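PDB 3P51: uncharacterized protein from Nitrosospira multiformis, which is of unknown function but, as a member of the polyketide cyclase/dehydrase and lipid transport family, probably binds a hydrophobic small molecule. Local coordinates for residues R20-S28 / G43-L54; E87-H96 / V108-S116. All blocks are in the same frame, centred on the assembly; numbering follows the deposited sequence. Where two conformers were deposited one is given.

How the contacts relate
Both contacts belong to one helix-grip fold of the Bet v 1 type, in which a curved antiparallel sheet wraps around the long helix 120-139. Contact 2 is the hairpin of strands 88-100 and 105-116; contact 1 comes earlier in the chain and ties the segment leaving helix 14-21 to strand 51-54, farther across the same sheet. Their centres lie about 17 Å apart, yet the two meet directly: Phe27 CZ packs 3.9 Å from Trp110 CH2, and Ile21 CD1 lies 4.0 Å from Leu95 CD2. These apolar groups probably face the interior between sheet and helix, where Bet v 1-like relatives commonly bind their ligands.

Contact 1: R20-S28 / G43-L54; sequences RIRNFHDFS and GGGYSVGARRLL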
loop_
_atom_site.group_PDB
_atom_site.type_symbol
_atom_site.label_atom_id
_atom_site.label_comp_id
_atom_site.label_asym_id
_atom_site.label_seq_id
_atom_site.Cartn_x
_atom_site.Cartn_y
_atom_site.Cartn_z
ATOM N N ARG A 20 17.802 -16.029 2.670
ATOM C CA ARG A 20 17.696 -17.230 1.856
ATOM C C ARG A 20 16.932 -17.012 0.532
ATOM O O ARG A 20 17.309 -17.573 -0.494
ATOM C CB ARG A 20 17.030 -18.342 2.674
ATOM C CG ARG A 20 16.930 -19.695 1.957
ATOM C CD ARG A 20 18.297 -20.361 1.836
ATOM N NE ARG A 20 18.187 -21.771 1.450
ATOM C CZ ARG A 20 18.567 -22.273 0.278
ATOM N NH1 ARG A 20 19.100 -21.482 -0.644
ATOM N NH2 ARG A 20 18.427 -23.576 0.035
ATOM N N ILE A 21 15.870 -16.202 0.552
ATOM C CA ILE A 21 14.989 -16.078 -0.619
ATOM C C ILE A 21 15.158 -14.784 -1.412
ATOM O O ILE A 21 14.515 -14.603 -2.432
ATOM C CB ILE A 21 13.509 -16.155 -0.215
ATOM C CG1 ILE A 21 13.129 -14.955 0.658
ATOM C CG2 ILE A 21 13.221 -17.465 0.509
ATOM C CD1 ILE A 21 11.663 -14.602 0.606
ATOM N N ARG A 22 16.029 -13.893 -0.951
ATOM C CA ARG A 22 16.043 -12.513 -1.445
ATOM C C ARG A 22 16.607 -12.342 -2.859
ATOM O O ARG A 22 16.514 -11.264 -3.438
ATOM C CB ARG A 22 16.796 -11.595 -0.464
ATOM C CG ARG A 22 18.311 -11.712 -0.494
ATOM C CD ARG A 22 18.953 -10.793 0.564
ATOM N NE ARG A 22 20.393 -11.008 0.670
ATOM C CZ ARG A 22 21.322 -10.176 0.203
ATOM N NH1 ARG A 22 20.972 -9.044 -0.404
ATOM N NH2 ARG A 22 22.608 -10.470 0.361
ATOM N N ASN A 23 17.185 -13.401 -3.409
ATOM C CA ASN A 23 17.847 -13.311 -4.707
ATOM C C ASN A 23 16.981 -13.891 -5.827
ATOM O O ASN A 23 16.738 -15.087 -5.872
ATOM C CB ASN A 23 19.214 -14.003 -4.656
ATOM C CG ASN A 23 20.049 -13.738 -5.895
ATOM O OD1 ASN A 23 19.551 -13.805 -7.014
ATOM N ND2 ASN A 23 21.320 -13.412 -5.697
ATOM N N PHE A 24 16.502 -13.026 -6.715
ATOM C CA PHE A 24 15.604 -13.434 -7.800
ATOM C C PHE A 24 16.226 -14.540 -8.667
ATOM O O PHE A 24 15.509 -15.330 -9.267
ATOM C CB PHE A 24 15.217 -12.197 -8.626
ATOM C CG PHE A 24 14.276 -12.462 -9.771
ATOM C CD1 PHE A 24 12.912 -12.614 -9.549
ATOM C CD2 PHE A 24 14.744 -12.489 -11.081
ATOM C CE1 PHE A 24 12.027 -12.833 -10.619
ATOM C CE2 PHE A 24 13.869 -12.705 -12.160
ATOM C CZ PHE A 24 12.507 -12.876 -11.924
ATOM N N HIS A 25 17.556 -14.623 -8.708
ATOM C CA HIS A 25 18.206 -15.661 -9.511
ATOM C C HIS A 25 18.654 -16.894 -8.718
ATOM O O HIS A 25 19.238 -17.812 -9.296
ATOM C CB HIS A 25 19.399 -15.099 -10.285
ATOM C CG HIS A 25 19.022 -14.153 -11.381
ATOM N ND1 HIS A 25 19.713 -12.985 -11.626
ATOM C CD2 HIS A 25 18.037 -14.207 -12.306
ATOM C CE1 HIS A 25 19.166 -12.357 -12.650
ATOM N NE2 HIS A 25 18.144 -13.077 -13.081
ATOM N N ASP A 26 18.399 -16.913 -7.409
ATOM C CA ASP A 26 18.661 -18.106 -6.599
ATOM C C ASP A 26 17.360 -18.713 -6.075
ATOM O O ASP A 26 16.783 -18.222 -5.097
ATOM C CB ASP A 26 19.605 -17.786 -5.432
ATOM C CG ASP A 26 19.912 -19.013 -4.575
ATOM O OD1 ASP A 26 19.533 -20.135 -4.966
ATOM O OD2 ASP A 26 20.541 -18.865 -3.512
ATOM N N PHE A 27 16.909 -19.780 -6.728
ATOM C CA PHE A 27 15.679 -20.476 -6.346
ATOM C C PHE A 27 16.002 -21.848 -5.734
ATOM O O PHE A 27 15.136 -22.715 -5.662
ATOM C CB PHE A 27 14.766 -20.643 -7.568
ATOM C CG PHE A 27 13.296 -20.377 -7.298
ATOM C CD1 PHE A 27 12.737 -20.618 -6.056
ATOM C CD2 PHE A 27 12.469 -19.904 -8.315
ATOM C CE1 PHE A 27 11.380 -20.384 -5.819
ATOM C CE2 PHE A 27 11.102 -19.672 -8.089
ATOM C CZ PHE A 27 10.565 -19.912 -6.833
ATOM N N SER A 28 17.242 -22.028 -5.271
ATOM C CA SER A 28 17.683 -23.327 -4.754
ATOM C C SER A 28 16.906 -23.752 -3.517
ATOM O O SER A 28 17.007 -24.898 -3.080
ATOM C CB SER A 28 19.190 -23.326 -4.444
ATOM O OG SER A 28 19.522 -22.350 -3.459
ATOM N N GLY A 43 21.139 -7.620 -15.634
ATOM C CA GLY A 43 20.687 -7.338 -14.282
ATOM C C GLY A 43 20.853 -8.541 -13.367
ATOM O O GLY A 43 20.612 -9.686 -13.778
ATOM N N GLY A 44 21.261 -8.284 -12.126
ATOM C CA GLY A 44 21.457 -9.348 -11.157
ATOM C C GLY A 44 20.203 -9.692 -10.377
ATOM O O GLY A 44 19.101 -9.274 -10.738
ATOM N N GLY A 45 20.376 -10.442 -9.291
ATOM C CA GLY A 45 19.258 -10.929 -8.502
ATOM C C GLY A 45 18.394 -9.906 -7.778
ATOM O O GLY A 45 17.356 -10.268 -7.220
ATOM N N TYR A 46 18.794 -8.638 -7.776
ATOM C CA TYR A 46 17.996 -7.607 -7.120
ATOM C C TYR A 46 17.720 -6.458 -8.077
ATOM O O TYR A 46 17.309 -5.367 -7.660
ATOM C CB TYR A 46 18.719 -7.057 -5.878
ATOM C CG TYR A 46 19.601 -8.068 -5.185
ATOM C CD1 TYR A 46 19.051 -9.169 -4.538
ATOM C CD2 TYR A 46 20.986 -7.922 -5.179
ATOM C CE1 TYR A 46 19.857 -10.100 -3.897
ATOM C CE2 TYR A 46 21.801 -8.853 -4.546
ATOM C CZ TYR A 46 21.228 -9.942 -3.908
ATOM O OH TYR A 46 22.024 -10.876 -3.280
ATOM N N SER A 47 17.946 -6.709 -9.359
ATOM C CA SER A 47 17.817 -5.676 -10.380
ATOM C C SER A 47 16.469 -5.752 -11.085
ATOM O O SER A 47 16.200 -6.689 -11.824
ATOM C CB SER A 47 18.940 -5.813 -11.408
ATOM O OG SER A 47 18.798 -4.858 -12.449
ATOM N N VAL A 48 15.623 -4.758 -10.868
ATOM C CA VAL A 48 14.321 -4.754 -11.531
ATOM C C VAL A 48 14.522 -4.742 -13.045
ATOM O O VAL A 48 15.254 -3.901 -13.586
ATOM C CB VAL A 48 13.465 -3.573 -11.053
ATOM C CG1 VAL A 48 12.159 -3.497 -11.830
ATOM C CG2 VAL A 48 13.191 -3.729 -9.566
ATOM N N GLY A 49 13.879 -5.691 -13.722
ATOM C CA GLY A 49 14.082 -5.890 -15.143
ATOM C C GLY A 49 14.757 -7.225 -15.393
ATOM O O GLY A 49 14.729 -7.746 -16.509
ATOM N N ALA A 50 15.373 -7.783 -14.352
ATOM C CA ALA A 50 16.054 -9.068 -14.473
ATOM C C ALA A 50 15.033 -10.110 -14.863
ATOM O O ALA A 50 13.859 -9.958 -14.541
ATOM C CB ALA A 50 16.703 -9.450 -13.143
ATOM N N ARG A 51 15.474 -11.182 -15.523
ATOM C CA ARG A 51 14.566 -12.241 -15.919
ATOM C C ARG A 51 15.141 -13.606 -15.582
ATOM O O ARG A 51 16.331 -13.756 -15.337
ATOM C CB ARG A 51 14.258 -12.160 -17.414
ATOM C CG ARG A 51 13.944 -10.747 -17.888
ATOM C CD ARG A 51 13.648 -10.727 -19.378
ATOM N NE ARG A 51 12.268 -11.124 -19.631
ATOM C CZ ARG A 51 11.739 -11.281 -20.836
ATOM N NH1 ARG A 51 12.482 -11.086 -21.921
ATOM N NH2 ARG A 51 10.462 -11.629 -20.952
ATOM N N ARG A 52 14.282 -14.610 -15.566
ATOM C CA ARG A 52 14.741 -15.953 -15.289
ATOM C C ARG A 52 13.865 -16.930 -16.022
ATOM O O ARG A 52 12.699 -16.642 -16.287
ATOM C CB ARG A 52 14.705 -16.243 -13.785
ATOM C CG ARG A 52 13.331 -16.111 -13.153
ATOM C CD ARG A 52 13.384 -16.227 -11.621
ATOM N NE ARG A 52 12.037 -16.275 -11.047
ATOM C CZ ARG A 52 11.768 -16.211 -9.748
ATOM N NH1 ARG A 52 12.750 -16.089 -8.868
ATOM N NH2 ARG A 52 10.510 -16.264 -9.330
ATOM N N LEU A 53 14.441 -18.082 -16.343
ATOM C CA LEU A 53 13.698 -19.207 -16.876
ATOM C C LEU A 53 13.789 -20.382 -15.895
ATOM O O LEU A 53 14.884 -20.827 -15.561
ATOM C CB LEU A 53 14.279 -19.611 -18.236
ATOM C CG LEU A 53 13.509 -20.723 -18.946
ATOM C CD1 LEU A 53 12.215 -20.153 -19.523
ATOM C CD2 LEU A 53 14.359 -21.332 -20.047
ATOM N N LEU A 54 12.643 -20.874 -15.430
ATOM C CA LEU A 54 12.607 -21.995 -14.494
ATOM C C LEU A 54 12.082 -23.268 -15.162
ATOM O O LEU A 54 11.092 -23.233 -15.892
ATOM C CB LEU A 54 11.709 -21.669 -13.306
ATOM C CG LEU A 54 11.783 -20.239 -12.763
ATOM C CD1 LEU A 54 10.636 -19.990 -11.794
ATOM C CD2 LEU A 54 13.123 -19.982 -12.097
HETATM O O HOH W 1 21.986 -13.658 -2.362
#
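The guanidinium of Arg52 lies flat on the Phe24 ring, with Phe24 CE1 over the centre of one face and Phe27 CE2 over the rim of the other. Against Phe24 the planes are 4° apart and Arg52 CZ is 4.0 Å from the ring centroid, an off-centre cation-pi contact. Arg52 CD adds a CH-pi contact over the same ring face. Arg52 CG sits between its backbone N and carbonyl carbon (chi1 59°), and the extended chain beyond carries the guanidinium along the Phe24 ring. There NH1 donates in its own plane to a lone pair of Phe24 O at 2.9 Å, while Asp60 OD2 takes NE in a salt bridge and Tyr74 adds a second cation-pi contact. In this Bet v 1-like fold, the contact fastens the turn after helix 14-21 onto strand 51-54 of the curved sheet. Phe27 CE2 also makes apolar contact with Leu54 CD1, 3.7 Å away. His25 NE2 donates to Arg51 O at 3.0 Å; the oxygen lies near the imidazole plane, but the nitrogen stands above the carbonyl plane. Backbone joins backbone where Phe24 N bonds Gly45 O at 2.9 Å. Beside it, Asn23 OD1 closes an Asx turn on His25 N and sits 3.3 Å from Gly45 CA. Tyr46 OH lies over the rim of one face of the Arg22 guanidinium, ring and guanidinium planes 5° apart.

Contact 2: E87-H96 / V108-S116; sequences EIYNYVGNLH and VEWSGSWES
Asn94 O is gripped by the N-H of Ser111 at 2.9 Å and by a water, also at 2.9 Å, that meets Ser111 OG as well; Trp110 CA adds a CA-H...O contact. Paired backbone bonds link Val92 with Ser113, Asn94 with Ser111 and His96 with Glu109. Toward the other end the pairing slips by one residue at a beta bulge before Tyr89 pairs with Glu115; Asn90, within the bulge, has a left-handed backbone conformation. Past it, Glu115 CB makes a CH-pi contact over one face of the Tyr89 ring, 3.4 Å from its centroid. On the opposite face of the sheet, Tyr91 and Trp114 run side by side, Tyr91 CG standing anti to its backbone N (chi1 -171°). Their planes are 14° apart but slid so far that the rings barely overlap, and the touch is Tyr91 CE1 to Trp114 CE3 at 3.3 Å. Tyr91 OH reaches over Gly112 and bonds Tyr129 of helix 120-139. Leu95 lies over the Trp110 indole, its CB 3.9 Å from the five-membered ring's centroid and its CD1 3.7 Å from Trp110 CE3; Tyr74 OH holds the indole N-H. Another water bridges Val92 O and Ser113 OG. With apolar groups toward helix 120-139 and watered serines behind, this beta hairpin is consistent with the helix-grip fold of the Bet v 1-like family.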
loop_
_atom_site.group_PDB
_atom_site.type_symbol
_atom_site.label_atom_id
_atom_site.label_comp_id
_atom_site.label_asym_id
_atom_site.label_seq_id
_atom_site.Cartn_x
_atom_site.Cartn_y
_atom_site.Cartn_z
ATOM N N GLU A 87 -3.311 -18.520 -22.790
ATOM C CA GLU A 87 -4.519 -18.658 -21.980
ATOM C C GLU A 87 -4.689 -17.637 -20.844
ATOM O O GLU A 87 -5.811 -17.398 -20.402
ATOM C CB GLU A 87 -4.691 -20.097 -21.482
ATOM C CG GLU A 87 -3.478 -20.677 -20.807
ATOM C CD GLU A 87 -3.296 -22.151 -21.113
ATOM O OE1 GLU A 87 -4.299 -22.846 -21.379
ATOM O OE2 GLU A 87 -2.138 -22.616 -21.086
ATOM N N ILE A 88 -3.599 -17.023 -20.384
ATOM C CA ILE A 88 -3.708 -15.946 -19.402
ATOM C C ILE A 88 -2.874 -14.734 -19.807
ATOM O O ILE A 88 -2.013 -14.830 -20.683
ATOM C CB ILE A 88 -3.268 -16.402 -17.992
ATOM C CG1 ILE A 88 -1.760 -16.665 -17.948
ATOM C CG2 ILE A 88 -4.040 -17.639 -17.568
ATOM C CD1 ILE A 88 -1.191 -16.837 -16.510
ATOM N N TYR A 89 -3.137 -13.592 -19.174
ATOM C CA TYR A 89 -2.287 -12.416 -19.351
ATOM C C TYR A 89 -2.170 -11.599 -18.067
ATOM O O TYR A 89 -2.959 -11.777 -17.130
ATOM C CB TYR A 89 -2.729 -11.542 -20.535
ATOM C CG TYR A 89 -4.122 -10.949 -20.456
ATOM C CD1 TYR A 89 -4.320 -9.636 -20.028
ATOM C CD2 TYR A 89 -5.238 -11.679 -20.864
ATOM C CE1 TYR A 89 -5.597 -9.074 -19.982
ATOM C CE2 TYR A 89 -6.520 -11.128 -20.822
ATOM C CZ TYR A 89 -6.692 -9.828 -20.382
ATOM O OH TYR A 89 -7.962 -9.290 -20.333
ATOM N N ASN A 90 -1.167 -10.725 -18.024
ATOM C CA ASN A 90 -0.921 -9.886 -16.857
ATOM C C ASN A 90 -0.796 -10.683 -15.569
ATOM O O ASN A 90 -1.355 -10.293 -14.546
ATOM C CB ASN A 90 -2.030 -8.843 -16.698
ATOM C CG ASN A 90 -2.079 -7.863 -17.853
ATOM O OD1 ASN A 90 -1.127 -7.757 -18.631
ATOM N ND2 ASN A 90 -3.190 -7.131 -17.970
ATOM N N TYR A 91 -0.067 -11.793 -15.608
ATOM C CA TYR A 91 0.210 -12.528 -14.387
ATOM C C TYR A 91 1.232 -11.774 -13.545
ATOM O O TYR A 91 2.307 -11.439 -14.027
ATOM C CB TYR A 91 0.751 -13.934 -14.661
ATOM C CG TYR A 91 0.817 -14.737 -13.385
ATOM C CD1 TYR A 91 -0.153 -15.690 -13.090
ATOM C CD2 TYR A 91 1.814 -14.496 -12.441
ATOM C CE1 TYR A 91 -0.108 -16.400 -11.905
ATOM C CE2 TYR A 91 1.865 -15.204 -11.245
ATOM C CZ TYR A 91 0.894 -16.151 -10.990
ATOM O OH TYR A 91 0.928 -16.853 -9.819
ATOM N N VAL A 92 0.887 -11.516 -12.286
ATOM C CA VAL A 92 1.819 -10.896 -11.336
ATOM C C VAL A 92 1.912 -11.761 -10.091
ATOM O O VAL A 92 0.889 -12.150 -9.524
ATOM C CB VAL A 92 1.372 -9.492 -10.913
ATOM C CG1 VAL A 92 2.253 -8.975 -9.741
ATOM C CG2 VAL A 92 1.405 -8.529 -12.107
ATOM N N GLY A 93 3.134 -12.089 -9.687
ATOM C CA GLY A 93 3.367 -12.842 -8.463
ATOM C C GLY A 93 3.969 -11.886 -7.453
ATOM O O GLY A 93 4.674 -10.957 -7.845
ATOM N N ASN A 94 3.680 -12.096 -6.170
ATOM C CA ASN A 94 4.047 -11.136 -5.127
ATOM C C ASN A 94 4.417 -11.933 -3.887
ATOM O O ASN A 94 3.549 -12.508 -3.241
ATOM C CB ASN A 94 2.857 -10.201 -4.854
ATOM C CG ASN A 94 3.168 -9.094 -3.838
ATOM O OD1 ASN A 94 4.077 -9.205 -3.026
ATOM N ND2 ASN A 94 2.385 -8.029 -3.881
ATOM N N LEU A 95 5.712 -12.013 -3.598
ATOM C CA LEU A 95 6.223 -12.791 -2.465
ATOM C C LEU A 95 6.768 -11.864 -1.378
ATOM O O LEU A 95 7.620 -11.017 -1.639
ATOM C CB LEU A 95 7.337 -13.720 -2.934
ATOM C CG LEU A 95 8.174 -14.431 -1.873
ATOM C CD1 LEU A 95 7.296 -15.353 -1.030
ATOM C CD2 LEU A 95 9.290 -15.218 -2.562
ATOM N N HIS A 96 6.294 -12.036 -0.153
ATOM C CA HIS A 96 6.525 -11.020 0.870
ATOM C C HIS A 96 6.645 -11.636 2.264
ATOM O O HIS A 96 5.913 -12.567 2.599
ATOM C CB HIS A 96 5.364 -10.036 0.786
ATOM C CG HIS A 96 5.316 -9.030 1.893
ATOM N ND1 HIS A 96 6.372 -8.197 2.190
ATOM C CD2 HIS A 96 4.313 -8.691 2.732
ATOM C CE1 HIS A 96 6.025 -7.397 3.188
ATOM N NE2 HIS A 96 4.783 -7.675 3.533
ATOM N N VAL A 108 5.160 -15.788 5.864
ATOM C CA VAL A 108 5.447 -15.692 4.435
ATOM C C VAL A 108 4.151 -15.722 3.633
ATOM O O VAL A 108 3.372 -16.656 3.757
ATOM C CB VAL A 108 6.321 -16.871 3.955
ATOM C CG1 VAL A 108 6.780 -16.632 2.527
ATOM C CG2 VAL A 108 7.522 -17.053 4.881
ATOM N N GLU A 109 3.919 -14.714 2.802
ATOM C CA GLU A 109 2.738 -14.728 1.944
ATOM C C GLU A 109 3.128 -14.664 0.472
ATOM O O GLU A 109 4.100 -14.013 0.099
ATOM C CB GLU A 109 1.784 -13.579 2.293
ATOM C CG GLU A 109 2.422 -12.214 2.208
ATOM C CD GLU A 109 1.474 -11.089 2.591
ATOM O OE1 GLU A 109 0.265 -11.354 2.746
ATOM O OE2 GLU A 109 1.944 -9.938 2.741
ATOM N N TRP A 110 2.367 -15.363 -0.358
ATOM C CA TRP A 110 2.602 -15.370 -1.794
ATOM C C TRP A 110 1.262 -15.180 -2.489
ATOM O O TRP A 110 0.350 -15.990 -2.312
ATOM C CB TRP A 110 3.243 -16.690 -2.214
ATOM C CG TRP A 110 4.171 -16.578 -3.388
ATOM C CD1 TRP A 110 4.043 -15.748 -4.468
ATOM C CD2 TRP A 110 5.379 -17.319 -3.593
ATOM N NE1 TRP A 110 5.092 -15.941 -5.339
ATOM C CE2 TRP A 110 5.927 -16.898 -4.822
ATOM C CE3 TRP A 110 6.045 -18.309 -2.859
ATOM C CZ2 TRP A 110 7.116 -17.425 -5.333
ATOM C CZ3 TRP A 110 7.230 -18.827 -3.363
ATOM C CH2 TRP A 110 7.747 -18.388 -4.594
ATOM N N SER A 111 1.149 -14.101 -3.257
ATOM C CA SER A 111 -0.057 -13.792 -4.014
ATOM C C SER A 111 0.198 -13.923 -5.512
ATOM O O SER A 111 1.303 -13.671 -5.998
ATOM C CB SER A 111 -0.521 -12.354 -3.741
ATOM O OG SER A 111 -0.458 -12.022 -2.363
ATOM N N GLY A 112 -0.845 -14.292 -6.244
ATOM C CA GLY A 112 -0.772 -14.353 -7.687
ATOM C C GLY A 112 -2.063 -13.807 -8.234
ATOM O O GLY A 112 -3.135 -14.049 -7.681
ATOM N N SER A 113 -1.980 -13.049 -9.313
ATOM C CA SER A 113 -3.192 -12.590 -9.964
ATOM C C SER A 113 -2.960 -12.463 -11.450
ATOM O O SER A 113 -1.841 -12.183 -11.896
ATOM C CB SER A 113 -3.670 -11.268 -9.351
ATOM O OG SER A 113 -2.704 -10.244 -9.544
ATOM N N TRP A 114 -4.023 -12.682 -12.216
ATOM C CA TRP A 114 -3.929 -12.653 -13.661
ATOM C C TRP A 114 -5.296 -12.435 -14.273
ATOM O O TRP A 114 -6.302 -12.442 -13.567
ATOM C CB TRP A 114 -3.307 -13.953 -14.182
ATOM C CG TRP A 114 -4.088 -15.192 -13.880
ATOM C CD1 TRP A 114 -4.955 -15.830 -14.709
ATOM C CD2 TRP A 114 -4.054 -15.957 -12.666
ATOM N NE1 TRP A 114 -5.472 -16.948 -14.091
ATOM C CE2 TRP A 114 -4.931 -17.046 -12.837
ATOM C CE3 TRP A 114 -3.361 -15.831 -11.463
ATOM C CZ2 TRP A 114 -5.138 -18.000 -11.841
ATOM C CZ3 TRP A 114 -3.573 -16.776 -10.467
ATOM C CH2 TRP A 114 -4.450 -17.848 -10.667
ATOM N N GLU A 115 -5.321 -12.213 -15.585
ATOM C CA GLU A 115 -6.559 -12.106 -16.339
ATOM C C GLU A 115 -6.696 -13.345 -17.200
ATOM O O GLU A 115 -5.703 -13.877 -17.713
ATOM C CB GLU A 115 -6.554 -10.862 -17.244
ATOM C CG GLU A 115 -6.265 -9.547 -16.489
ATOM C CD GLU A 115 -7.467 -9.058 -15.685
ATOM O OE1 GLU A 115 -8.609 -9.446 -16.011
ATOM O OE2 GLU A 115 -7.276 -8.277 -14.733
ATOM N N SER A 116 -7.932 -13.797 -17.370
ATOM C CA SER A 116 -8.185 -15.026 -18.097
ATOM C C SER A 116 -9.669 -15.174 -18.357
ATOM O O SER A 116 -10.497 -14.661 -17.599
ATOM C CB SER A 116 -7.708 -16.228 -17.284
ATOM O OG SER A 116 -7.988 -17.437 -17.977
HETATM O O HOH W 2 -8.369 -17.519 -21.206
HETATM O O HOH W 3 -2.571 -9.140 -12.413
HETATM O O HOH W 4 -5.002 -6.622 -15.534
HETATM O O HOH W 5 -0.540 -10.627 -7.511
HETATM O O HOH W 6 1.799 -11.473 -1.194
#